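Local structure of protein Niban 2 (Homo sapiens, 7CTP) at residues I190-E199 / Q430-E438; E32-F40 / A527-T535. The protein may suppress apoptosis and promote melanoma cell invasion in vitro, and has cadherin-binding and transcription coactivator activities, this chain holding its PH domain and a large helical part. All blocks are in the same frame, centred on the assembly; numbering follows the deposited sequence.

Contact 1 of 2, residues I190-E199 / Q430-E438; sequences IRHCNNGIPE and QRAQIHMRE
Arg-191 and Gln-430 mark the nearest backbone approach, CA to CA 6.6 Å, where the last turn of helix 176-194 meets helix 422-455 almost at right angles (95°), the axes of the two segments 10.4 Å apart. Gln-430 turns its amide onto the helix end: its NE2 donates to Arg-191 O at 2.9 Å, nearly straight and on a lone pair, while Asn-195 N also bonds that oxygen. Asn-194 ND2 returns a bond to Gln-430 OE1 (3.1 Å) from above the carbonyl plane, and Gly-120 satisfies its OD1. A turn about CG-CD of Arg-191 (chi3 -58°) brings NE (2.9 Å) and NH1 (3.3 Å) side-on to Gln-433 OE1, both from one face of the amide; Asp-188 takes NH2. Ile-434 CD1 packs on Arg-191 CG at 3.8 Å and against the side chain of Asn-195. Farther along, Arg-437 NH1 donates to His-192 ND1 (3.0 Å) within the imidazole plane. A water joins Arg-437 NH2, Asn-195 ND2 and His-192 O. The contact seats the C-terminal helix characteristic of PH domains on helix 422-455 of the helical body, largely through side-chain hydrogen bonds.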
ATOM      1  N   ILE A 190       1.171   8.440  -6.478  1.00 19.89           N
ATOM      2  CA  ILE A 190       0.116   7.616  -5.882  1.00 19.71           C
ATOM      3  C   ILE A 190       0.717   6.390  -5.212  1.00 23.93           C
ATOM      4  O   ILE A 190       0.358   6.035  -4.081  1.00 23.80           O
ATOM      5  CB  ILE A 190      -0.916   7.217  -6.950  1.00 19.24           C
ATOM      6  CG1 ILE A 190      -1.688   8.446  -7.435  1.00 19.31           C
ATOM      7  CG2 ILE A 190      -1.835   6.136  -6.400  1.00 20.26           C
ATOM      8  CD1 ILE A 190      -2.475   8.191  -8.725  1.00 21.39           C
ATOM      9  N   ARG A 191       1.633   5.711  -5.910  1.00 22.38           N
ATOM     10  CA  ARG A 191       2.243   4.509  -5.349  1.00 21.00           C
ATOM     11  C   ARG A 191       2.989   4.832  -4.066  1.00 22.02           C
ATOM     12  O   ARG A 191       2.907   4.082  -3.080  1.00 21.96           O
ATOM     13  CB  ARG A 191       3.187   3.884  -6.379  1.00 26.03           C
ATOM     14  CG  ARG A 191       3.833   2.566  -5.971  1.00 24.04           C
ATOM     15  CD  ARG A 191       4.904   2.156  -7.005  1.00 22.63           C
ATOM     16  NE  ARG A 191       4.348   2.025  -8.354  1.00 23.54           N
ATOM     17  CZ  ARG A 191       4.581   2.876  -9.346  1.00 22.76           C
ATOM     18  NH1 ARG A 191       4.014   2.674 -10.530  1.00 28.36           N
ATOM     19  NH2 ARG A 191       5.361   3.934  -9.156  1.00 27.31           N
ATOM     20  N   HIS A 192       3.704   5.962  -4.056  1.00 23.21           N
ATOM     21  CA  HIS A 192       4.473   6.360  -2.882  1.00 23.01           C
ATOM     22  C   HIS A 192       3.553   6.689  -1.709  1.00 24.59           C
ATOM     23  O   HIS A 192       3.767   6.215  -0.585  1.00 23.96           O
ATOM     24  CB  HIS A 192       5.373   7.549  -3.234  1.00 24.89           C
ATOM     25  CG  HIS A 192       6.291   7.964  -2.125  1.00 26.22           C
ATOM     26  ND1 HIS A 192       7.538   7.410  -1.945  1.00 25.78           N
ATOM     27  CD2 HIS A 192       6.131   8.869  -1.128  1.00 30.99           C
ATOM     28  CE1 HIS A 192       8.111   7.955  -0.884  1.00 31.45           C
ATOM     29  NE2 HIS A 192       7.281   8.847  -0.373  1.00 30.64           N
ATOM     30  N   CYS A 193       2.514   7.497  -1.955  1.00 22.71           N
ATOM     31  CA  CYS A 193       1.585   7.858  -0.884  1.00 25.00           C
ATOM     32  C   CYS A 193       0.759   6.671  -0.408  1.00 22.68           C
ATOM     33  O   CYS A 193       0.388   6.623   0.767  1.00 21.76           O
ATOM     34  CB  CYS A 193       0.678   9.010  -1.330  1.00 22.04           C
ATOM     35  SG  CYS A 193       1.556  10.572  -1.661  1.00 26.98           S
ATOM     36  N   ASN A 194       0.459   5.710  -1.287  1.00 23.61           N
ATOM     37  CA  ASN A 194      -0.263   4.513  -0.853  1.00 21.27           C
ATOM     38  C   ASN A 194       0.551   3.700   0.146  1.00 28.75           C
ATOM     39  O   ASN A 194      -0.016   3.057   1.034  1.00 24.74           O
ATOM     40  CB  ASN A 194      -0.619   3.628  -2.049  1.00 20.57           C
ATOM     41  CG  ASN A 194      -1.826   4.122  -2.805  1.00 21.50           C
ATOM     42  OD1 ASN A 194      -2.559   4.989  -2.331  1.00 22.47           O
ATOM     43  ND2 ASN A 194      -2.055   3.553  -3.989  1.00 22.71           N
ATOM     44  N   ASN A 195       1.878   3.724   0.015  1.00 24.98           N
ATOM     45  CA  ASN A 195       2.787   2.948   0.857  1.00 22.72           C
ATOM     46  C   ASN A 195       3.041   3.698   2.167  1.00 26.06           C
ATOM     47  O   ASN A 195       4.161   4.067   2.521  1.00 26.26           O
ATOM     48  CB  ASN A 195       4.069   2.693   0.074  1.00 25.39           C
ATOM     49  CG  ASN A 195       4.994   1.689   0.738  1.00 32.04           C
ATOM     50  OD1 ASN A 195       4.566   0.612   1.160  1.00 28.18           O
ATOM     51  ND2 ASN A 195       6.292   2.020   0.774  1.00 27.81           N
ATOM     52  N   GLY A 196       1.951   3.939   2.892  1.00 22.94           N
ATOM     53  CA  GLY A 196       1.993   4.837   4.026  1.00 22.20           C
ATOM     54  C   GLY A 196       2.299   4.212   5.367  1.00 29.85           C
ATOM     55  O   GLY A 196       2.525   4.945   6.334  1.00 34.64           O
ATOM     56  N   ILE A 197       2.295   2.886   5.460  1.00 28.25           N
ATOM     57  CA  ILE A 197       2.641   2.183   6.698  1.00 28.75           C
ATOM     58  C   ILE A 197       3.859   1.309   6.414  1.00 33.98           C
ATOM     59  O   ILE A 197       3.743   0.339   5.653  1.00 37.52           O
ATOM     60  CB  ILE A 197       1.466   1.335   7.211  1.00 32.75           C
ATOM     61  CG1 ILE A 197       0.240   2.207   7.512  1.00 29.21           C
ATOM     62  CG2 ILE A 197       1.884   0.541   8.445  1.00 32.96           C
ATOM     63  CD1 ILE A 197      -1.011   1.393   7.803  1.00 27.74           C
ATOM     64  N   PRO A 198       5.022   1.605   6.994  1.00 37.68           N
ATOM     65  CA  PRO A 198       6.236   0.831   6.682  1.00 49.52           C
ATOM     66  C   PRO A 198       6.026  -0.666   6.864  1.00 53.84           C
ATOM     67  O   PRO A 198       5.532  -1.119   7.899  1.00 49.31           O
ATOM     68  CB  PRO A 198       7.265   1.378   7.675  1.00 42.00           C
ATOM     69  CG  PRO A 198       6.788   2.750   8.012  1.00 51.73           C
ATOM     70  CD  PRO A 198       5.283   2.723   7.917  1.00 41.26           C
ATOM     71  N   GLU A 199       6.404  -1.442   5.842  1.00 47.06           N
ATOM     72  CA  GLU A 199       6.189  -2.890   5.888  1.00 58.82           C
ATOM     73  C   GLU A 199       7.023  -3.567   6.969  1.00 49.04           C
ATOM     74  O   GLU A 199       6.647  -4.642   7.450  1.00 61.36           O
ATOM     75  CB  GLU A 199       6.483  -3.530   4.520  1.00 68.96           C
ATOM     76  CG  GLU A 199       6.517  -5.065   4.550  1.00 65.26           C
ATOM     77  CD  GLU A 199       6.848  -5.701   3.215  1.00 79.53           C
ATOM     78  OE1 GLU A 199       5.911  -5.949   2.425  1.00 85.17           O
ATOM     79  OE2 GLU A 199       8.043  -5.971   2.965  1.00 72.69           O
ATOM     80  N   GLN A 430       0.394  -2.986  -6.680  1.00 28.94           N
ATOM     81  CA  GLN A 430       1.025  -1.928  -5.898  1.00 28.17           C
ATOM     82  C   GLN A 430       2.145  -2.491  -5.031  1.00 31.36           C
ATOM     83  O   GLN A 430       3.255  -1.946  -4.998  1.00 29.40           O
ATOM     84  CB  GLN A 430      -0.036  -1.214  -5.057  1.00 26.82           C
ATOM     85  CG  GLN A 430       0.450  -0.546  -3.765  1.00 28.27           C
ATOM     86  CD  GLN A 430       0.861   0.911  -3.958  1.00 28.57           C
ATOM     87  OE1 GLN A 430       0.305   1.632  -4.800  1.00 32.86           O
ATOM     88  NE2 GLN A 430       1.814   1.360  -3.150  1.00 25.36           N
ATOM     89  N   ARG A 431       1.880  -3.607  -4.344  1.00 27.82           N
ATOM     90  CA  ARG A 431       2.894  -4.181  -3.464  1.00 28.49           C
ATOM     91  C   ARG A 431       4.084  -4.696  -4.262  1.00 27.64           C
ATOM     92  O   ARG A 431       5.234  -4.476  -3.870  1.00 28.66           O
ATOM     93  CB  ARG A 431       2.294  -5.295  -2.609  1.00 31.37           C
ATOM     94  CG  ARG A 431       1.163  -4.824  -1.714  1.00 41.36           C
ATOM     95  CD  ARG A 431       1.220  -5.432  -0.326  1.00 55.05           C
ATOM     96  NE  ARG A 431       0.104  -4.976   0.500  1.00 56.95           N
ATOM     97  CZ  ARG A 431      -0.782  -5.789   1.070  1.00 54.89           C
ATOM     98  NH1 ARG A 431      -1.767  -5.284   1.810  1.00 47.76           N
ATOM     99  NH2 ARG A 431      -0.678  -7.104   0.901  1.00 39.01           N
ATOM    100  N   ALA A 432       3.833  -5.359  -5.394  1.00 26.19           N
ATOM    101  CA  ALA A 432       4.943  -5.844  -6.219  1.00 27.60           C
ATOM    102  C   ALA A 432       5.829  -4.694  -6.693  1.00 26.96           C
ATOM    103  O   ALA A 432       7.063  -4.816  -6.712  1.00 24.89           O
ATOM    104  CB  ALA A 432       4.412  -6.639  -7.413  1.00 25.78           C
ATOM    105  N   GLN A 433       5.221  -3.572  -7.083  1.00 24.25           N
ATOM    106  CA  GLN A 433       6.002  -2.445  -7.587  1.00 24.47           C
ATOM    107  C   GLN A 433       6.825  -1.806  -6.477  1.00 26.72           C
ATOM    108  O   GLN A 433       7.974  -1.401  -6.700  1.00 23.63           O
ATOM    109  CB  GLN A 433       5.076  -1.425  -8.246  1.00 20.25           C
ATOM    110  CG  GLN A 433       4.414  -1.989  -9.497  1.00 23.48           C
ATOM    111  CD  GLN A 433       3.403  -1.055 -10.130  1.00 28.38           C
ATOM    112  OE1 GLN A 433       2.839  -0.180  -9.471  1.00 25.45           O
ATOM    113  NE2 GLN A 433       3.158  -1.252 -11.426  1.00 28.46           N
ATOM    114  N   ILE A 434       6.273  -1.730  -5.264  1.00 24.60           N
ATOM    115  CA  ILE A 434       7.048  -1.186  -4.149  1.00 25.57           C
ATOM    116  C   ILE A 434       8.262  -2.067  -3.865  1.00 22.84           C
ATOM    117  O   ILE A 434       9.369  -1.563  -3.625  1.00 26.94           O
ATOM    118  CB  ILE A 434       6.156  -1.013  -2.902  1.00 30.97           C
ATOM    119  CG1 ILE A 434       5.301   0.256  -3.026  1.00 22.79           C
ATOM    120  CG2 ILE A 434       6.998  -0.941  -1.626  1.00 30.65           C
ATOM    121  CD1 ILE A 434       6.090   1.552  -3.079  1.00 27.04           C
ATOM    122  N   HIS A 435       8.082  -3.393  -3.904  1.00 23.65           N
ATOM    123  CA  HIS A 435       9.222  -4.290  -3.735  1.00 26.51           C
ATOM    124  C   HIS A 435      10.269  -4.053  -4.818  1.00 24.35           C
ATOM    125  O   HIS A 435      11.473  -4.100  -4.543  1.00 23.13           O
ATOM    126  CB  HIS A 435       8.787  -5.757  -3.760  1.00 23.60           C
ATOM    127  CG  HIS A 435       8.035  -6.208  -2.546  1.00 26.71           C
ATOM    128  ND1 HIS A 435       8.538  -6.093  -1.267  1.00 37.90           N
ATOM    129  CD2 HIS A 435       6.829  -6.813  -2.422  1.00 35.97           C
ATOM    130  CE1 HIS A 435       7.662  -6.587  -0.406  1.00 46.19           C
ATOM    131  NE2 HIS A 435       6.617  -7.031  -1.082  1.00 36.52           N
ATOM    132  N   MET A 436       9.832  -3.815  -6.061  1.00 24.97           N
ATOM    133  CA  MET A 436      10.800  -3.562  -7.127  1.00 24.21           C
ATOM    134  C   MET A 436      11.606  -2.304  -6.847  1.00 28.33           C
ATOM    135  O   MET A 436      12.820  -2.272  -7.077  1.00 25.40           O
ATOM    136  CB  MET A 436      10.093  -3.452  -8.480  1.00 20.82           C
ATOM    137  CG  MET A 436       9.554  -4.757  -8.989  1.00 23.46           C
ATOM    138  SD  MET A 436       8.606  -4.497 -10.502  1.00 33.15           S
ATOM    139  CE  MET A 436       7.487  -5.880 -10.391  1.00 29.27           C
ATOM    140  N   ARG A 437      10.946  -1.255  -6.352  1.00 22.80           N
ATOM    141  CA  ARG A 437      11.651  -0.023  -6.019  1.00 23.15           C
ATOM    142  C   ARG A 437      12.664  -0.266  -4.909  1.00 26.45           C
ATOM    143  O   ARG A 437      13.808   0.204  -4.977  1.00 27.11           O
ATOM    144  CB  ARG A 437      10.657   1.060  -5.611  1.00 23.56           C
ATOM    145  CG  ARG A 437      11.259   2.460  -5.524  1.00 24.39           C
ATOM    146  CD  ARG A 437      10.197   3.504  -5.196  1.00 28.45           C
ATOM    147  NE  ARG A 437       9.716   3.376  -3.814  1.00 27.18           N
ATOM    148  CZ  ARG A 437       8.986   4.296  -3.193  1.00 27.00           C
ATOM    149  NH1 ARG A 437       8.658   5.414  -3.829  1.00 25.34           N
ATOM    150  NH2 ARG A 437       8.590   4.102  -1.936  1.00 29.51           N
ATOM    151  N   GLU A 438      12.257  -1.015  -3.883  1.00 25.98           N
ATOM    152  CA  GLU A 438      13.158  -1.335  -2.778  1.00 23.06           C
ATOM    153  C   GLU A 438      14.377  -2.097  -3.275  1.00 25.86           C
ATOM    154  O   GLU A 438      15.516  -1.772  -2.921  1.00 29.89           O
ATOM    155  CB  GLU A 438      12.408  -2.144  -1.718  1.00 23.60           C
ATOM    156  CG  GLU A 438      11.344  -1.336  -0.991  1.00 30.83           C
ATOM    157  CD  GLU A 438      10.385  -2.197  -0.185  1.00 41.62           C
ATOM    158  OE1 GLU A 438       9.693  -1.632   0.688  1.00 37.24           O
ATOM    159  OE2 GLU A 438      10.311  -3.420  -0.429  1.00 40.90           O
TER
HETATM  160  O   HOH W   1       1.741   1.086 -12.574  1.00 44.16           O
HETATM  161  O   HOH W   2       6.720   5.098   0.178  1.00 31.34           O

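Contact 2 of 2, residues E32-F40 / A527-T535; sequences EDQYGVALF and ARFILVENT
Gln-34 and Asn-534 face each other with paired amides, joining helix 10-48 to the first turn of helix 532-555. From its CB, which leaves the helix on the side turned from the other segment, the Gln-34 chain is brought back by a bend at chi2 (-52°), and it also rests on Asp-210 and Met-214 of helix 204-218. Its CD comes within 3.6 Å of Asn-534 ND2. At the tip, OE1 accepts from Asn-534 ND2 at 2.9 Å, and NE2 donates to Asn-534 OD1 at the same distance. Both bonds are nearly straight and run along lone pairs, and the two amides lie almost coplanar, 13° apart, so the closed two-bond ring fixes the rotation of each group. The same NE2 also touches Leu-531 CD1, the methyl that reaches Val-37 CG2 at 3.6 Å. The other Val-37 branch, CG1, borders Asn-534 ND2, placing an apolar wall beside the amide pair.

Nearer the start of the helix segment, Arg-528 folds back through bends at chi2 and chi3 to give NH2 to Glu-32 O at 2.9 Å, from above the carbonyl plane; the Glu-32 carboxylate itself pairs with Lys-292. A water bonded to Arg-528 NE and Gly-36 N lies between the helix and the 527-531 loop. Because Gly-36 has no side chain, the backbones come close there, and its CA makes a CA-H...O contact of 3.2 Å with Arg-528 O. Gly-36 O meets the edge of the Phe-529 ring at CD1 (3.6 Å), and Phe-529 CB packs on Phe-40 CB. Leu-531 is the N-cap residue of helix 532-555. Here the loop and that helix start pack against helix 10-48, joining N-terminal and C-terminal helices of the helical part, with the reciprocal amide pair as polar link.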
ATOM      1  N   GLU A  32      -6.836  -1.814  20.188  1.00 19.76           N
ATOM      2  CA  GLU A  32      -6.217  -2.052  21.488  1.00 22.33           C
ATOM      3  C   GLU A  32      -6.092  -3.544  21.772  1.00 21.86           C
ATOM      4  O   GLU A  32      -5.084  -3.988  22.337  1.00 23.39           O
ATOM      5  CB  GLU A  32      -7.004  -1.352  22.600  1.00 23.46           C
ATOM      6  CG  GLU A  32      -6.866   0.173  22.569  1.00 22.83           C
ATOM      7  CD  GLU A  32      -7.394   0.853  23.831  1.00 39.51           C
ATOM      8  OE1 GLU A  32      -6.963   0.475  24.947  1.00 38.33           O
ATOM      9  OE2 GLU A  32      -8.219   1.783  23.697  1.00 33.11           O
ATOM     10  N   ASP A  33      -7.085  -4.336  21.360  1.00 22.55           N
ATOM     11  CA  ASP A  33      -6.979  -5.787  21.513  1.00 25.04           C
ATOM     12  C   ASP A  33      -5.833  -6.343  20.676  1.00 27.42           C
ATOM     13  O   ASP A  33      -5.057  -7.183  21.151  1.00 25.48           O
ATOM     14  CB  ASP A  33      -8.296  -6.462  21.129  1.00 22.54           C
ATOM     15  CG  ASP A  33      -9.344  -6.392  22.224  1.00 33.84           C
ATOM     16  OD1 ASP A  33      -9.005  -6.004  23.365  1.00 41.93           O
ATOM     17  OD2 ASP A  33     -10.515  -6.719  21.939  1.00 34.34           O
ATOM     18  N   GLN A  34      -5.699  -5.870  19.430  1.00 23.49           N
ATOM     19  CA  GLN A  34      -4.657  -6.389  18.543  1.00 22.06           C
ATOM     20  C   GLN A  34      -3.262  -5.978  18.997  1.00 23.05           C
ATOM     21  O   GLN A  34      -2.297  -6.687  18.712  1.00 26.10           O
ATOM     22  CB  GLN A  34      -4.867  -5.902  17.104  1.00 26.67           C
ATOM     23  CG  GLN A  34      -5.955  -6.622  16.305  1.00 28.34           C
ATOM     24  CD  GLN A  34      -5.815  -8.144  16.310  1.00 19.13           C
ATOM     25  OE1 GLN A  34      -4.771  -8.684  15.946  1.00 27.84           O
ATOM     26  NE2 GLN A  34      -6.872  -8.834  16.734  1.00 26.36           N
ATOM     27  N   TYR A  35      -3.130  -4.832  19.670  1.00 21.83           N
ATOM     28  CA  TYR A  35      -1.807  -4.257  19.883  1.00 22.07           C
ATOM     29  C   TYR A  35      -0.905  -5.210  20.658  1.00 23.33           C
ATOM     30  O   TYR A  35       0.244  -5.456  20.266  1.00 21.05           O
ATOM     31  CB  TYR A  35      -1.909  -2.921  20.613  1.00 19.83           C
ATOM     32  CG  TYR A  35      -0.634  -2.117  20.489  1.00 24.42           C
ATOM     33  CD1 TYR A  35      -0.413  -1.291  19.396  1.00 23.83           C
ATOM     34  CD2 TYR A  35       0.372  -2.227  21.444  1.00 23.87           C
ATOM     35  CE1 TYR A  35       0.761  -0.566  19.270  1.00 26.45           C
ATOM     36  CE2 TYR A  35       1.548  -1.517  21.322  1.00 21.37           C
ATOM     37  CZ  TYR A  35       1.733  -0.684  20.240  1.00 25.54           C
ATOM     38  OH  TYR A  35       2.906   0.028  20.125  1.00 29.81           O
ATOM     39  N   GLY A  36      -1.412  -5.774  21.754  1.00 23.61           N
ATOM     40  CA  GLY A  36      -0.580  -6.656  22.551  1.00 22.42           C
ATOM     41  C   GLY A  36      -0.260  -7.966  21.855  1.00 23.37           C
ATOM     42  O   GLY A  36       0.774  -8.584  22.132  1.00 22.76           O
ATOM     43  N   VAL A  37      -1.145  -8.415  20.967  1.00 20.61           N
ATOM     44  CA  VAL A  37      -0.875  -9.624  20.196  1.00 21.14           C
ATOM     45  C   VAL A  37       0.257  -9.365  19.212  1.00 25.80           C
ATOM     46  O   VAL A  37       1.195 -10.161  19.087  1.00 21.13           O
ATOM     47  CB  VAL A  37      -2.153 -10.101  19.477  1.00 19.59           C
ATOM     48  CG1 VAL A  37      -1.838 -11.277  18.538  1.00 26.38           C
ATOM     49  CG2 VAL A  37      -3.253 -10.477  20.480  1.00 21.77           C
ATOM     50  N   ALA A  38       0.192  -8.232  18.505  1.00 20.40           N
ATOM     51  CA  ALA A  38       1.267  -7.857  17.594  1.00 21.21           C
ATOM     52  C   ALA A  38       2.589  -7.710  18.332  1.00 25.71           C
ATOM     53  O   ALA A  38       3.646  -8.099  17.814  1.00 23.27           O
ATOM     54  CB  ALA A  38       0.917  -6.556  16.872  1.00 21.35           C
ATOM     55  N   LEU A  39       2.549  -7.127  19.536  1.00 22.26           N
ATOM     56  CA  LEU A  39       3.758  -6.977  20.343  1.00 22.74           C
ATOM     57  C   LEU A  39       4.323  -8.337  20.729  1.00 22.53           C
ATOM     58  O   LEU A  39       5.530  -8.582  20.599  1.00 21.95           O
ATOM     59  CB  LEU A  39       3.451  -6.150  21.592  1.00 22.88           C
ATOM     60  CG  LEU A  39       4.621  -5.910  22.556  1.00 23.79           C
ATOM     61  CD1 LEU A  39       5.695  -5.072  21.883  1.00 23.41           C
ATOM     62  CD2 LEU A  39       4.110  -5.215  23.815  1.00 20.65           C
ATOM     63  N   PHE A  40       3.462  -9.240  21.199  1.00 22.78           N
ATOM     64  CA  PHE A  40       3.929 -10.576  21.558  1.00 24.17           C
ATOM     65  C   PHE A  40       4.552 -11.291  20.362  1.00 28.68           C
ATOM     66  O   PHE A  40       5.611 -11.921  20.484  1.00 24.83           O
ATOM     67  CB  PHE A  40       2.784 -11.410  22.126  1.00 23.52           C
ATOM     68  CG  PHE A  40       3.165 -12.839  22.356  1.00 25.37           C
ATOM     69  CD1 PHE A  40       3.897 -13.195  23.475  1.00 28.29           C
ATOM     70  CD2 PHE A  40       2.834 -13.818  21.430  1.00 34.48           C
ATOM     71  CE1 PHE A  40       4.271 -14.510  23.682  1.00 34.47           C
ATOM     72  CE2 PHE A  40       3.209 -15.137  21.636  1.00 36.82           C
ATOM     73  CZ  PHE A  40       3.923 -15.479  22.769  1.00 28.83           C
ATOM     74  N   ALA A 527      -4.526 -12.019  28.545  1.00 20.84           N
ATOM     75  CA  ALA A 527      -5.568 -11.719  27.563  1.00 23.54           C
ATOM     76  C   ALA A 527      -5.147 -10.621  26.593  1.00 22.38           C
ATOM     77  O   ALA A 527      -5.713 -10.524  25.497  1.00 23.11           O
ATOM     78  CB  ALA A 527      -6.868 -11.335  28.266  1.00 28.33           C
ATOM     79  N   ARG A 528      -4.184  -9.770  26.973  1.00 23.72           N
ATOM     80  CA  ARG A 528      -3.679  -8.782  26.021  1.00 25.47           C
ATOM     81  C   ARG A 528      -2.795  -9.417  24.959  1.00 26.22           C
ATOM     82  O   ARG A 528      -2.531  -8.787  23.929  1.00 23.00           O
ATOM     83  CB  ARG A 528      -2.881  -7.679  26.726  1.00 25.65           C
ATOM     84  CG  ARG A 528      -3.690  -6.745  27.618  1.00 29.16           C
ATOM     85  CD  ARG A 528      -4.848  -6.068  26.882  1.00 35.99           C
ATOM     86  NE  ARG A 528      -4.465  -5.163  25.792  1.00 31.01           N
ATOM     87  CZ  ARG A 528      -4.225  -3.858  25.941  1.00 34.92           C
ATOM     88  NH1 ARG A 528      -4.292  -3.303  27.149  1.00 33.90           N
ATOM     89  NH2 ARG A 528      -3.915  -3.104  24.884  1.00 28.40           N
ATOM     90  N   PHE A 529      -2.333 -10.650  25.178  1.00 20.62           N
ATOM     91  CA  PHE A 529      -1.386 -11.279  24.265  1.00 22.95           C
ATOM     92  C   PHE A 529      -1.968 -12.459  23.516  1.00 25.30           C
ATOM     93  O   PHE A 529      -1.334 -12.938  22.571  1.00 26.83           O
ATOM     94  CB  PHE A 529      -0.145 -11.755  25.026  1.00 23.26           C
ATOM     95  CG  PHE A 529       0.349 -10.749  26.006  1.00 24.41           C
ATOM     96  CD1 PHE A 529       0.659  -9.462  25.590  1.00 22.71           C
ATOM     97  CD2 PHE A 529       0.443 -11.064  27.348  1.00 28.86           C
ATOM     98  CE1 PHE A 529       1.077  -8.508  26.503  1.00 29.07           C
ATOM     99  CE2 PHE A 529       0.873 -10.114  28.272  1.00 31.65           C
ATOM    100  CZ  PHE A 529       1.187  -8.839  27.849  1.00 27.65           C
ATOM    101  N   ILE A 530      -3.137 -12.936  23.930  1.00 22.25           N
ATOM    102  CA  ILE A 530      -3.791 -14.103  23.348  1.00 24.80           C
ATOM    103  C   ILE A 530      -5.242 -13.739  23.088  1.00 21.16           C
ATOM    104  O   ILE A 530      -5.962 -13.355  24.015  1.00 26.32           O
ATOM    105  CB  ILE A 530      -3.708 -15.334  24.268  1.00 24.83           C
ATOM    106  CG1 ILE A 530      -2.246 -15.661  24.594  1.00 26.95           C
ATOM    107  CG2 ILE A 530      -4.437 -16.520  23.626  1.00 27.60           C
ATOM    108  CD1 ILE A 530      -2.081 -16.793  25.581  1.00 28.07           C
ATOM    109  N   LEU A 531      -5.677 -13.876  21.830  1.00 23.27           N
ATOM    110  CA  LEU A 531      -7.063 -13.640  21.445  1.00 24.58           C
ATOM    111  C   LEU A 531      -7.637 -14.902  20.813  1.00 19.83           C
ATOM    112  O   LEU A 531      -6.976 -15.536  19.987  1.00 25.32           O
ATOM    113  CB  LEU A 531      -7.161 -12.482  20.443  1.00 26.04           C
ATOM    114  CG  LEU A 531      -6.874 -11.091  21.005  1.00 31.76           C
ATOM    115  CD1 LEU A 531      -6.746 -10.059  19.887  1.00 28.97           C
ATOM    116  CD2 LEU A 531      -7.976 -10.698  21.967  1.00 33.50           C
ATOM    117  N   VAL A 532      -8.865 -15.257  21.200  1.00 24.51           N
ATOM    118  CA  VAL A 532      -9.530 -16.413  20.592  1.00 24.97           C
ATOM    119  C   VAL A 532      -9.522 -16.281  19.077  1.00 28.35           C
ATOM    120  O   VAL A 532      -9.168 -17.215  18.345  1.00 28.96           O
ATOM    121  CB  VAL A 532     -10.966 -16.556  21.122  1.00 22.73           C
ATOM    122  CG1 VAL A 532     -11.731 -17.575  20.284  1.00 29.97           C
ATOM    123  CG2 VAL A 532     -10.966 -16.967  22.585  1.00 29.27           C
ATOM    124  N   GLU A 533      -9.894 -15.103  18.583  1.00 26.36           N
ATOM    125  CA  GLU A 533     -10.025 -14.925  17.144  1.00 28.32           C
ATOM    126  C   GLU A 533      -8.690 -15.107  16.428  1.00 27.64           C
ATOM    127  O   GLU A 533      -8.619 -15.792  15.401  1.00 26.55           O
ATOM    128  CB  GLU A 533     -10.607 -13.554  16.843  1.00 35.17           C
ATOM    129  CG  GLU A 533     -10.950 -13.383  15.393  1.00 39.70           C
ATOM    130  CD  GLU A 533     -12.237 -14.072  14.980  1.00 47.84           C
ATOM    131  OE1 GLU A 533     -13.127 -14.245  15.840  1.00 54.05           O
ATOM    132  OE2 GLU A 533     -12.356 -14.419  13.781  1.00 58.66           O
ATOM    133  N   ASN A 534      -7.620 -14.491  16.945  1.00 24.55           N
ATOM    134  CA  ASN A 534      -6.312 -14.600  16.305  1.00 26.49           C
ATOM    135  C   ASN A 534      -5.787 -16.029  16.344  1.00 23.04           C
ATOM    136  O   ASN A 534      -5.156 -16.495  15.388  1.00 28.55           O
ATOM    137  CB  ASN A 534      -5.303 -13.676  16.985  1.00 27.37           C
ATOM    138  CG  ASN A 534      -5.545 -12.222  16.674  1.00 30.86           C
ATOM    139  OD1 ASN A 534      -6.645 -11.711  16.875  1.00 38.45           O
ATOM    140  ND2 ASN A 534      -4.514 -11.543  16.171  1.00 31.90           N
ATOM    141  N   THR A 535      -5.998 -16.717  17.463  1.00 26.03           N
ATOM    142  CA  THR A 535      -5.568 -18.105  17.572  1.00 25.68           C
ATOM    143  C   THR A 535      -6.332 -18.980  16.584  1.00 24.81           C
ATOM    144  O   THR A 535      -5.742 -19.806  15.873  1.00 28.58           O
ATOM    145  CB  THR A 535      -5.763 -18.592  19.004  1.00 34.57           C
ATOM    146  OG1 THR A 535      -5.027 -17.737  19.898  1.00 29.22           O
ATOM    147  CG2 THR A 535      -5.259 -20.026  19.154  1.00 29.67           C
TER
HETATM  148  O   HOH W   3      -3.720  -6.242  23.452  1.00 26.52           O
HETATM  149  O   HOH W   4      -6.139  -8.463  23.715  1.00 34.07           O

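How the contacts relate
Contact 1 is nested in sequence inside the long loop closed by contact 2, which brings residues near the two ends of the chain together. Their centres are 27 Å apart and their nearest atoms about 11 Å, so they do not touch. The centre of contact 1 is about 5 Å, and that of contact 2 about 24 Å, from the centre of the chain. Contact 1 ties the PH domain to the helical body, whereas contact 2 joins helix 10-48 to the loop and start of helix 532-555. Helix 204-218, which follows 190-199 in sequence, touches Gln-34 and Ala-38, linking the two regions. A bound glycerol, probably from crystallisation, sits about 4 Å from the His-192 side chain.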